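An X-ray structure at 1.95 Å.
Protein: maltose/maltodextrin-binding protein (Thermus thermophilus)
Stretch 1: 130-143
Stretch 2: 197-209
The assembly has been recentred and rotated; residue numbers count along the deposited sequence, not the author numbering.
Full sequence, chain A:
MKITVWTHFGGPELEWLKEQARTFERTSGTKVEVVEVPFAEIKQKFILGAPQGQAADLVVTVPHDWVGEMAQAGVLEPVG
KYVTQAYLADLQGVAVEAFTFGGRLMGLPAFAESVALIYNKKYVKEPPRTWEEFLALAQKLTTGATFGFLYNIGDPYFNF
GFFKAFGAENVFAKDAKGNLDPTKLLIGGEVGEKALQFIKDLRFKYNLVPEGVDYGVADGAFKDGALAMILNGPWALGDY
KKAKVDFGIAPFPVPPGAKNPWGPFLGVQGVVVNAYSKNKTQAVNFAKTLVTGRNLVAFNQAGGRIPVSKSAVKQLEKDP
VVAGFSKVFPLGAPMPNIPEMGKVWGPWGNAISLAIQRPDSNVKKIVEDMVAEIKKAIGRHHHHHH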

ATOM      1  N   THR A 130      -6.194  21.234  10.898  1.00 29.40           N
ATOM      2  CA  THR A 130      -7.476  20.628  11.232  1.00 28.38           C
ATOM      3  C   THR A 130      -8.247  20.321   9.948  1.00 27.83           C
ATOM      4  O   THR A 130      -7.891  20.772   8.861  1.00 27.63           O
ATOM      5  N   TRP A 131      -9.330  19.570  10.102  1.00 27.46           N
ATOM      6  CA  TRP A 131     -10.248  19.320   9.022  1.00 27.50           C
ATOM      7  C   TRP A 131     -10.768  20.617   8.410  1.00 27.27           C
ATOM      8  O   TRP A 131     -10.880  20.732   7.205  1.00 27.22           O
ATOM      9  N   GLU A 132     -11.105  21.579   9.258  1.00 27.86           N
ATOM     10  CA  GLU A 132     -11.806  22.787   8.809  1.00 28.74           C
ATOM     11  C   GLU A 132     -10.853  23.657   7.981  1.00 29.08           C
ATOM     12  O   GLU A 132     -11.227  24.230   6.961  1.00 28.91           O
ATOM     13  N   GLU A 133      -9.612  23.724   8.434  1.00 29.25           N
ATOM     14  CA  GLU A 133      -8.555  24.435   7.730  1.00 30.11           C
ATOM     15  C   GLU A 133      -8.212  23.782   6.375  1.00 29.75           C
ATOM     16  O   GLU A 133      -7.963  24.471   5.392  1.00 30.19           O
ATOM     17  N   PHE A 134      -8.200  22.450   6.351  1.00 29.88           N
ATOM     18  CA  PHE A 134      -7.987  21.663   5.136  1.00 29.88           C
ATOM     19  C   PHE A 134      -9.112  21.884   4.149  1.00 29.71           C
ATOM     20  O   PHE A 134      -8.863  22.130   2.979  1.00 29.61           O
ATOM     21  N   LEU A 135     -10.344  21.760   4.640  1.00 30.45           N
ATOM     22  CA  LEU A 135     -11.530  21.934   3.831  1.00 31.16           C
ATOM     23  C   LEU A 135     -11.557  23.296   3.164  1.00 31.65           C
ATOM     24  O   LEU A 135     -11.756  23.384   1.952  1.00 31.82           O
ATOM     25  N   ALA A 136     -11.328  24.340   3.953  1.00 32.32           N
ATOM     26  CA  ALA A 136     -11.338  25.720   3.452  1.00 33.06           C
ATOM     27  C   ALA A 136     -10.275  25.943   2.371  1.00 33.63           C
ATOM     28  O   ALA A 136     -10.555  26.531   1.324  1.00 34.35           O
ATOM     29  N   LEU A 137      -9.069  25.444   2.630  1.00 33.92           N
ATOM     30  CA  LEU A 137      -7.964  25.490   1.676  1.00 33.61           C
ATOM     31  C   LEU A 137      -8.253  24.720   0.381  1.00 33.78           C
ATOM     32  O   LEU A 137      -8.038  25.249  -0.711  1.00 33.55           O
ATOM     33  N   ALA A 138      -8.719  23.476   0.504  1.00 33.67           N
ATOM     34  CA  ALA A 138      -8.945  22.619  -0.652  1.00 34.04           C
ATOM     35  C   ALA A 138      -9.999  23.220  -1.584  1.00 34.35           C
ATOM     36  O   ALA A 138      -9.860  23.172  -2.799  1.00 33.10           O
ATOM     37  N   GLN A 139     -11.064  23.765  -0.998  1.00 35.36           N
ATOM     38  CA  GLN A 139     -12.130  24.394  -1.783  1.00 36.34           C
ATOM     39  C   GLN A 139     -11.624  25.668  -2.466  1.00 37.58           C
ATOM     40  O   GLN A 139     -11.953  25.916  -3.636  1.00 38.16           O
ATOM     41  N   LYS A 140     -10.829  26.446  -1.730  1.00 38.72           N
ATOM     42  CA  LYS A 140     -10.219  27.678  -2.236  1.00 39.69           C
ATOM     43  C   LYS A 140      -9.334  27.440  -3.454  1.00 40.48           C
ATOM     44  O   LYS A 140      -9.375  28.209  -4.425  1.00 40.52           O
ATOM     45  N   LEU A 141      -8.514  26.395  -3.381  1.00 40.53           N
ATOM     46  CA  LEU A 141      -7.514  26.137  -4.405  1.00 40.72           C
ATOM     47  C   LEU A 141      -8.103  25.401  -5.585  1.00 41.21           C
ATOM     48  O   LEU A 141      -7.415  25.220  -6.587  1.00 42.40           O
ATOM     49  N   THR A 142      -9.364  24.982  -5.476  1.00 41.55           N
ATOM     50  CA  THR A 142     -10.080  24.356  -6.580  1.00 42.03           C
ATOM     51  C   THR A 142     -10.778  25.438  -7.409  1.00 42.78           C
ATOM     52  O   THR A 142     -11.524  26.253  -6.869  1.00 42.75           O
ATOM     53  N   THR A 143     -10.523  25.431  -8.715  1.00 43.89           N
ATOM     54  CA  THR A 143     -10.953  26.498  -9.632  1.00 44.54           C
ATOM     55  C   THR A 143     -11.309  25.892 -11.018  1.00 45.22           C
ATOM     56  O   THR A 143     -11.877  24.797 -11.090  1.00 46.08           O
ATOM     57  N   GLN A 197     -20.780   7.756   3.941  1.00 26.41           N
ATOM     58  CA  GLN A 197     -21.380   9.112   3.864  1.00 26.33           C
ATOM     59  C   GLN A 197     -20.327  10.235   3.780  1.00 25.87           C
ATOM     60  O   GLN A 197     -20.434  11.153   2.963  1.00 25.98           O
ATOM     61  N   PHE A 198     -19.291  10.161   4.610  1.00 25.61           N
ATOM     62  CA  PHE A 198     -18.181  11.114   4.494  1.00 25.23           C
ATOM     63  C   PHE A 198     -17.523  11.064   3.103  1.00 25.29           C
ATOM     64  O   PHE A 198     -17.225  12.122   2.500  1.00 24.39           O
ATOM     65  N   ILE A 199     -17.290   9.844   2.599  1.00 25.63           N
ATOM     66  CA  ILE A 199     -16.728   9.689   1.261  1.00 26.03           C
ATOM     67  C   ILE A 199     -17.683  10.280   0.214  1.00 26.62           C
ATOM     68  O   ILE A 199     -17.249  11.042  -0.640  1.00 26.51           O
ATOM     69  N   LYS A 200     -18.973   9.978   0.306  1.00 27.26           N
ATOM     70  CA  LYS A 200     -19.962  10.676  -0.554  1.00 28.94           C
ATOM     71  C   LYS A 200     -19.858  12.195  -0.473  1.00 28.73           C
ATOM     72  O   LYS A 200     -19.837  12.883  -1.500  1.00 28.78           O
ATOM     73  N   ASP A 201     -19.758  12.702   0.755  1.00 29.39           N
ATOM     74  CA  ASP A 201     -19.713  14.138   1.004  1.00 28.92           C
ATOM     75  C   ASP A 201     -18.518  14.784   0.349  1.00 29.03           C
ATOM     76  O   ASP A 201     -18.580  15.951  -0.002  1.00 27.99           O
ATOM     77  N   LEU A 202     -17.413  14.041   0.218  1.00 29.24           N
ATOM     78  CA  LEU A 202     -16.214  14.540  -0.460  1.00 29.26           C
ATOM     79  C   LEU A 202     -16.547  14.937  -1.909  1.00 29.18           C
ATOM     80  O   LEU A 202     -15.884  15.774  -2.499  1.00 28.65           O
ATOM     81  N   ARG A 203     -17.571  14.314  -2.474  1.00 30.60           N
ATOM     82  CA  ARG A 203     -18.020  14.676  -3.819  1.00 31.44           C
ATOM     83  C   ARG A 203     -19.229  15.607  -3.766  1.00 31.66           C
ATOM     84  O   ARG A 203     -19.178  16.682  -4.305  1.00 32.28           O
ATOM     85  N   PHE A 204     -20.296  15.193  -3.096  1.00 32.69           N
ATOM     86  CA  PHE A 204     -21.594  15.867  -3.249  1.00 32.68           C
ATOM     87  C   PHE A 204     -21.861  17.043  -2.300  1.00 32.97           C
ATOM     88  O   PHE A 204     -22.803  17.829  -2.523  1.00 32.73           O
ATOM     89  N   LYS A 205     -21.086  17.146  -1.225  1.00 32.63           N
ATOM     90  CA  LYS A 205     -21.267  18.236  -0.274  1.00 32.49           C
ATOM     91  C   LYS A 205     -20.105  19.187  -0.366  1.00 32.07           C
ATOM     92  O   LYS A 205     -20.290  20.388  -0.544  1.00 30.98           O
ATOM     93  N   TYR A 206     -18.898  18.647  -0.198  1.00 31.90           N
ATOM     94  CA  TYR A 206     -17.704  19.467  -0.153  1.00 32.04           C
ATOM     95  C   TYR A 206     -17.170  19.769  -1.544  1.00 31.63           C
ATOM     96  O   TYR A 206     -16.370  20.680  -1.699  1.00 31.74           O
ATOM     97  N   ASN A 207     -17.621  19.009  -2.549  1.00 32.47           N
ATOM     98  CA  ASN A 207     -17.283  19.252  -3.961  1.00 32.40           C
ATOM     99  C   ASN A 207     -15.765  19.274  -4.210  1.00 32.48           C
ATOM    100  O   ASN A 207     -15.230  20.209  -4.833  1.00 32.80           O
ATOM    101  N   LEU A 208     -15.076  18.239  -3.710  1.00 31.85           N
ATOM    102  CA  LEU A 208     -13.620  18.168  -3.817  1.00 31.97           C
ATOM    103  C   LEU A 208     -13.162  17.167  -4.882  1.00 31.34           C
ATOM    104  O   LEU A 208     -12.220  17.447  -5.647  1.00 31.28           O
ATOM    105  N   VAL A 209     -13.847  16.024  -4.944  1.00 31.40           N
ATOM    106  CA  VAL A 209     -13.450  14.921  -5.803  1.00 31.58           C
ATOM    107  C   VAL A 209     -14.584  14.562  -6.760  1.00 31.85           C
ATOM    108  O   VAL A 209     -15.488  13.833  -6.397  1.00 31.65           O
TER

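A helix seldom packs against a neighbouring segment along smooth surfaces; more often a few large side chains from each partner settle into spaces left by the other. The contact between residues 130-143 and 197-209 of this maltose/maltodextrin-binding protein is a compact example, burying 406 Å² in all. Thr130 caps the first helix, its OG1 accepting from Glu133 N at 3.2 Å, and along the helix that follows, Trp131, Phe134, Leu135, Ala138 and Gln139 supply the contacting surface, joined by Thr142 beyond it.

The first bump is the indole of Trp131, whose CA-to-CB bond points toward the second stretch with chi1 in t. Its six-membered ring enters a hollow lined by Phe198, Leu202 and Tyr206. Phe198 (chi1 t) turns its edge to the face of the indole in an offset arrangement, with Trp131 CH2 and Phe198 CE1 3.5 Å apart and the planes at 70°. The indole in turn presents its own edge to the face of Tyr206, at an interplanar angle of 67°, bringing Trp131 CZ2 within 3.9 Å of Tyr206 CE2. Leu202 (m, t) completes the lining, its CD2 lying near the indole plane, 4.1 Å from Trp131 CH2.

The complementary bump is Leu208, which has the largest covered area of any residue here. Its CA-to-CB bond runs sideways, but the m, t rotamer carries its methyls to the first helix. There the small side chain of Ala138, pointing toward the second stretch, leaves a shallow floor: Ala138 CB meets Leu208 CD2 at 3.7 Å. Larger side chains build up the surroundings. Phe134 CE2 and Leu135 CD1 approach Leu208 CD1 at 4.2 and 4.1 Å, while Gln139 CG lies 3.9 Å from Leu208 CD2. Leu135 (t, p) also reaches the ring of Tyr206, its CD2 sitting 3.7 Å from Tyr206 CD1, so it touches both Tyr206 and Leu208.

Polar groups join the two stretches beside this apolar packing. Gln139, with chi1 m and chi2 t, extends its amide so that NE2 donates to Tyr206 O at 3.1 Å; the N-H...O angle of 176° makes the bond almost straight, and it is the only direct hydrogen bond between the stretches. Thr142 (chi1 m) donates from OG1 to Ala138 O at 2.5 Å, within its own stretch. A water bridges the two stretches, donating to Thr142 OG1 at 3.0 Å and to Leu208 O at 2.9 Å. The apolar surfaces fit together closely, and one nearly straight hydrogen bond and one bridging water link the two stretches at their polar groups.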

ATOM      1  CB  THR A 130      -8.360  21.605  12.091  1.00 28.19           C
ATOM      2  OG1 THR A 130      -8.643  22.789  11.325  1.00 26.60           O
ATOM      3  CG2 THR A 130      -7.683  21.987  13.382  1.00 25.09           C
ATOM      4  CB  TRP A 131     -11.448  18.488   9.496  1.00 26.40           C
ATOM      5  CG  TRP A 131     -12.544  18.523   8.484  1.00 26.31           C
ATOM      6  CD1 TRP A 131     -13.685  19.273   8.538  1.00 25.46           C
ATOM      7  CD2 TRP A 131     -12.557  17.862   7.208  1.00 25.17           C
ATOM      8  NE1 TRP A 131     -14.418  19.090   7.394  1.00 25.51           N
ATOM      9  CE2 TRP A 131     -13.748  18.233   6.562  1.00 24.48           C
ATOM     10  CE3 TRP A 131     -11.670  16.981   6.553  1.00 25.80           C
ATOM     11  CZ2 TRP A 131     -14.095  17.756   5.306  1.00 25.03           C
ATOM     12  CZ3 TRP A 131     -12.016  16.500   5.309  1.00 24.72           C
ATOM     13  CH2 TRP A 131     -13.225  16.891   4.694  1.00 26.40           C
ATOM     14  CB  GLU A 132     -12.363  23.563  10.017  1.00 28.82           C
ATOM     15  CG  GLU A 132     -13.573  22.892  10.755  1.00 29.20           C
ATOM     16  CD  GLU A 132     -13.232  21.644  11.593  1.00 30.24           C
ATOM     17  OE1 GLU A 132     -12.124  21.568  12.182  1.00 30.58           O
ATOM     18  OE2 GLU A 132     -14.105  20.730  11.669  1.00 29.89           O
ATOM     19  CB  GLU A 133      -7.314  24.458   8.613  1.00 30.62           C
ATOM     20  CG  GLU A 133      -6.527  25.720   8.541  1.00 32.65           C
ATOM     21  CD  GLU A 133      -5.416  25.743   9.554  1.00 31.44           C
ATOM     22  OE1 GLU A 133      -5.417  26.649  10.408  1.00 35.89           O
ATOM     23  OE2 GLU A 133      -4.554  24.856   9.506  1.00 33.17           O
ATOM     24  CB  PHE A 134      -7.898  20.163   5.471  1.00 28.85           C
ATOM     25  CG  PHE A 134      -8.113  19.249   4.277  1.00 29.03           C
ATOM     26  CD1 PHE A 134      -7.068  18.977   3.392  1.00 27.45           C
ATOM     27  CD2 PHE A 134      -9.345  18.640   4.065  1.00 26.26           C
ATOM     28  CE1 PHE A 134      -7.265  18.147   2.300  1.00 27.71           C
ATOM     29  CE2 PHE A 134      -9.538  17.802   2.990  1.00 26.99           C
ATOM     30  CZ  PHE A 134      -8.489  17.555   2.104  1.00 27.16           C
ATOM     31  CB  LEU A 135     -12.800  21.720   4.661  1.00 31.18           C
ATOM     32  CG  LEU A 135     -14.128  21.831   3.904  1.00 30.75           C
ATOM     33  CD1 LEU A 135     -14.163  20.927   2.661  1.00 26.67           C
ATOM     34  CD2 LEU A 135     -15.292  21.528   4.867  1.00 31.12           C
ATOM     35  CB  ALA A 136     -11.139  26.703   4.600  1.00 32.81           C
ATOM     36  CB  LEU A 137      -6.705  24.935   2.328  1.00 33.78           C
ATOM     37  CG  LEU A 137      -5.377  24.956   1.580  1.00 34.19           C
ATOM     38  CD1 LEU A 137      -4.991  26.389   1.210  1.00 33.68           C
ATOM     39  CD2 LEU A 137      -4.280  24.288   2.435  1.00 33.62           C
ATOM     40  CB  ALA A 138      -9.364  21.197  -0.210  1.00 33.49           C
ATOM     41  CB  GLN A 139     -13.357  24.693  -0.909  1.00 35.88           C
ATOM     42  CG  GLN A 139     -14.219  23.437  -0.615  1.00 36.10           C
ATOM     43  CD  GLN A 139     -15.262  23.670   0.456  1.00 35.46           C
ATOM     44  OE1 GLN A 139     -15.132  24.576   1.276  1.00 36.02           O
ATOM     45  NE2 GLN A 139     -16.281  22.835   0.478  1.00 35.70           N
ATOM     46  CB  LYS A 140      -9.374  28.349  -1.148  1.00 39.94           C
ATOM     47  CG  LYS A 140      -8.688  29.643  -1.616  1.00 39.74           C
ATOM     48  CD  LYS A 140      -7.781  30.236  -0.562  1.00 41.01           C
ATOM     49  CE  LYS A 140      -6.875  31.332  -1.154  1.00 42.94           C
ATOM     50  NZ  LYS A 140      -5.800  30.807  -2.116  1.00 44.56           N
ATOM     51  CB  LEU A 141      -6.324  25.361  -3.822  1.00 40.56           C
ATOM     52  CG  LEU A 141      -5.562  26.079  -2.712  1.00 40.23           C
ATOM     53  CD1 LEU A 141      -4.613  25.131  -1.994  1.00 40.26           C
ATOM     54  CD2 LEU A 141      -4.814  27.299  -3.262  1.00 42.63           C
ATOM     55  CB  THR A 142     -11.122  23.335  -6.063  1.00 41.83           C
ATOM     56  OG1 THR A 142     -10.495  22.449  -5.121  1.00 40.48           O
ATOM     57  CG2 THR A 142     -11.722  22.540  -7.218  1.00 41.49           C
ATOM     58  CB  THR A 143      -9.834  27.589  -9.772  1.00 44.81           C
ATOM     59  OG1 THR A 143      -8.661  26.999 -10.358  1.00 45.75           O
ATOM     60  CG2 THR A 143      -9.488  28.232  -8.423  1.00 44.26           C
ATOM     61  CB  GLN A 197     -22.296   9.344   5.066  1.00 26.92           C
ATOM     62  CG  GLN A 197     -23.218  10.564   4.921  1.00 28.08           C
ATOM     63  CD  GLN A 197     -24.061  10.528   3.638  1.00 29.77           C
ATOM     64  OE1 GLN A 197     -24.857   9.616   3.431  1.00 32.84           O
ATOM     65  NE2 GLN A 197     -23.861  11.500   2.774  1.00 30.23           N
ATOM     66  CB  PHE A 198     -17.123  10.877   5.578  1.00 24.83           C
ATOM     67  CG  PHE A 198     -15.865  11.646   5.340  1.00 24.21           C
ATOM     68  CD1 PHE A 198     -15.863  13.015   5.464  1.00 22.33           C
ATOM     69  CD2 PHE A 198     -14.699  11.011   4.943  1.00 23.04           C
ATOM     70  CE1 PHE A 198     -14.730  13.751   5.199  1.00 21.90           C
ATOM     71  CE2 PHE A 198     -13.558  11.742   4.671  1.00 21.98           C
ATOM     72  CZ  PHE A 198     -13.568  13.111   4.813  1.00 23.50           C
ATOM     73  CB  ILE A 199     -16.312   8.237   0.924  1.00 25.89           C
ATOM     74  CG1 ILE A 199     -15.195   7.766   1.866  1.00 25.40           C
ATOM     75  CG2 ILE A 199     -15.853   8.145  -0.549  1.00 24.92           C
ATOM     76  CD1 ILE A 199     -15.079   6.248   2.037  1.00 25.61           C
ATOM     77  CB  LYS A 200     -21.389  10.257  -0.223  1.00 28.91           C
ATOM     78  CG  LYS A 200     -21.764   8.946  -0.802  1.00 31.47           C
ATOM     79  CD  LYS A 200     -23.187   8.505  -0.378  1.00 31.57           C
ATOM     80  CE  LYS A 200     -24.298   9.292  -1.083  1.00 34.43           C
ATOM     81  NZ  LYS A 200     -25.635   8.790  -0.599  1.00 34.63           N
ATOM     82  CB  ASP A 201     -19.696  14.459   2.512  1.00 29.40           C
ATOM     83  CG  ASP A 201     -21.002  14.116   3.218  1.00 30.64           C
ATOM     84  OD1 ASP A 201     -22.019  13.824   2.551  1.00 30.37           O
ATOM     85  OD2 ASP A 201     -21.009  14.138   4.472  1.00 31.87           O
ATOM     86  CB  LEU A 202     -15.068  13.487  -0.423  1.00 28.79           C
ATOM     87  CG  LEU A 202     -14.312  13.297   0.915  1.00 27.65           C
ATOM     88  CD1 LEU A 202     -13.263  12.181   0.849  1.00 25.78           C
ATOM     89  CD2 LEU A 202     -13.634  14.585   1.348  1.00 25.73           C
ATOM     90  CB  ARG A 203     -18.357  13.433  -4.625  1.00 31.47           C
ATOM     91  CG  ARG A 203     -18.813  13.705  -6.062  1.00 31.43           C
ATOM     92  CD  ARG A 203     -18.867  12.399  -6.835  1.00 31.76           C
ATOM     93  NE  ARG A 203     -17.515  11.933  -7.155  1.00 32.31           N
ATOM     94  CZ  ARG A 203     -17.195  10.701  -7.545  1.00 31.43           C
ATOM     95  NH1 ARG A 203     -18.122   9.767  -7.669  1.00 34.22           N
ATOM     96  NH2 ARG A 203     -15.930  10.400  -7.806  1.00 30.79           N
ATOM     97  CB  PHE A 204     -22.709  14.845  -3.108  1.00 33.09           C
ATOM     98  CG  PHE A 204     -22.610  13.708  -4.080  1.00 34.42           C
ATOM     99  CD1 PHE A 204     -22.556  13.955  -5.453  1.00 34.80           C
ATOM    100  CD2 PHE A 204     -22.558  12.387  -3.631  1.00 34.87           C
ATOM    101  CE1 PHE A 204     -22.461  12.894  -6.361  1.00 34.60           C
ATOM    102  CE2 PHE A 204     -22.457  11.333  -4.531  1.00 34.10           C
ATOM    103  CZ  PHE A 204     -22.414  11.590  -5.896  1.00 33.92           C
ATOM    104  CB  LYS A 205     -21.380  17.731   1.163  1.00 32.51           C
ATOM    105  CG  LYS A 205     -21.573  18.874   2.164  1.00 33.28           C
ATOM    106  CD  LYS A 205     -21.423  18.447   3.600  1.00 33.82           C
ATOM    107  CE  LYS A 205     -22.495  17.467   4.029  1.00 34.54           C
ATOM    108  NZ  LYS A 205     -22.501  17.365   5.535  1.00 36.47           N
ATOM    109  CB  TYR A 206     -16.608  18.818   0.726  1.00 32.41           C
ATOM    110  CG  TYR A 206     -17.078  18.374   2.105  1.00 32.12           C
ATOM    111  CD1 TYR A 206     -17.562  19.298   3.041  1.00 33.15           C
ATOM    112  CD2 TYR A 206     -17.023  17.038   2.479  1.00 33.62           C
ATOM    113  CE1 TYR A 206     -17.971  18.894   4.316  1.00 31.88           C
ATOM    114  CE2 TYR A 206     -17.449  16.621   3.737  1.00 33.26           C
ATOM    115  CZ  TYR A 206     -17.918  17.550   4.649  1.00 32.76           C
ATOM    116  OH  TYR A 206     -18.350  17.105   5.865  1.00 32.02           O
ATOM    117  CB  ASN A 207     -17.959  20.540  -4.475  1.00 32.80           C
ATOM    118  CG  ASN A 207     -17.883  20.673  -5.998  1.00 32.76           C
ATOM    119  OD1 ASN A 207     -18.110  19.705  -6.740  1.00 31.44           O
ATOM    120  ND2 ASN A 207     -17.547  21.869  -6.464  1.00 32.01           N
ATOM    121  CB  LEU A 208     -12.988  17.840  -2.448  1.00 31.78           C
ATOM    122  CG  LEU A 208     -13.043  18.939  -1.380  1.00 33.13           C
ATOM    123  CD1 LEU A 208     -12.291  18.532  -0.115  1.00 33.28           C
ATOM    124  CD2 LEU A 208     -12.469  20.234  -1.919  1.00 32.98           C
ATOM    125  CB  VAL A 209     -13.033  13.681  -4.966  1.00 31.23           C
ATOM    126  CG1 VAL A 209     -12.387  12.642  -5.874  1.00 30.69           C
ATOM    127  CG2 VAL A 209     -12.060  14.107  -3.816  1.00 29.57           C
TER
HETATM  128  O   HOH W   1     -10.169  19.469  -5.367  1.00 35.76           O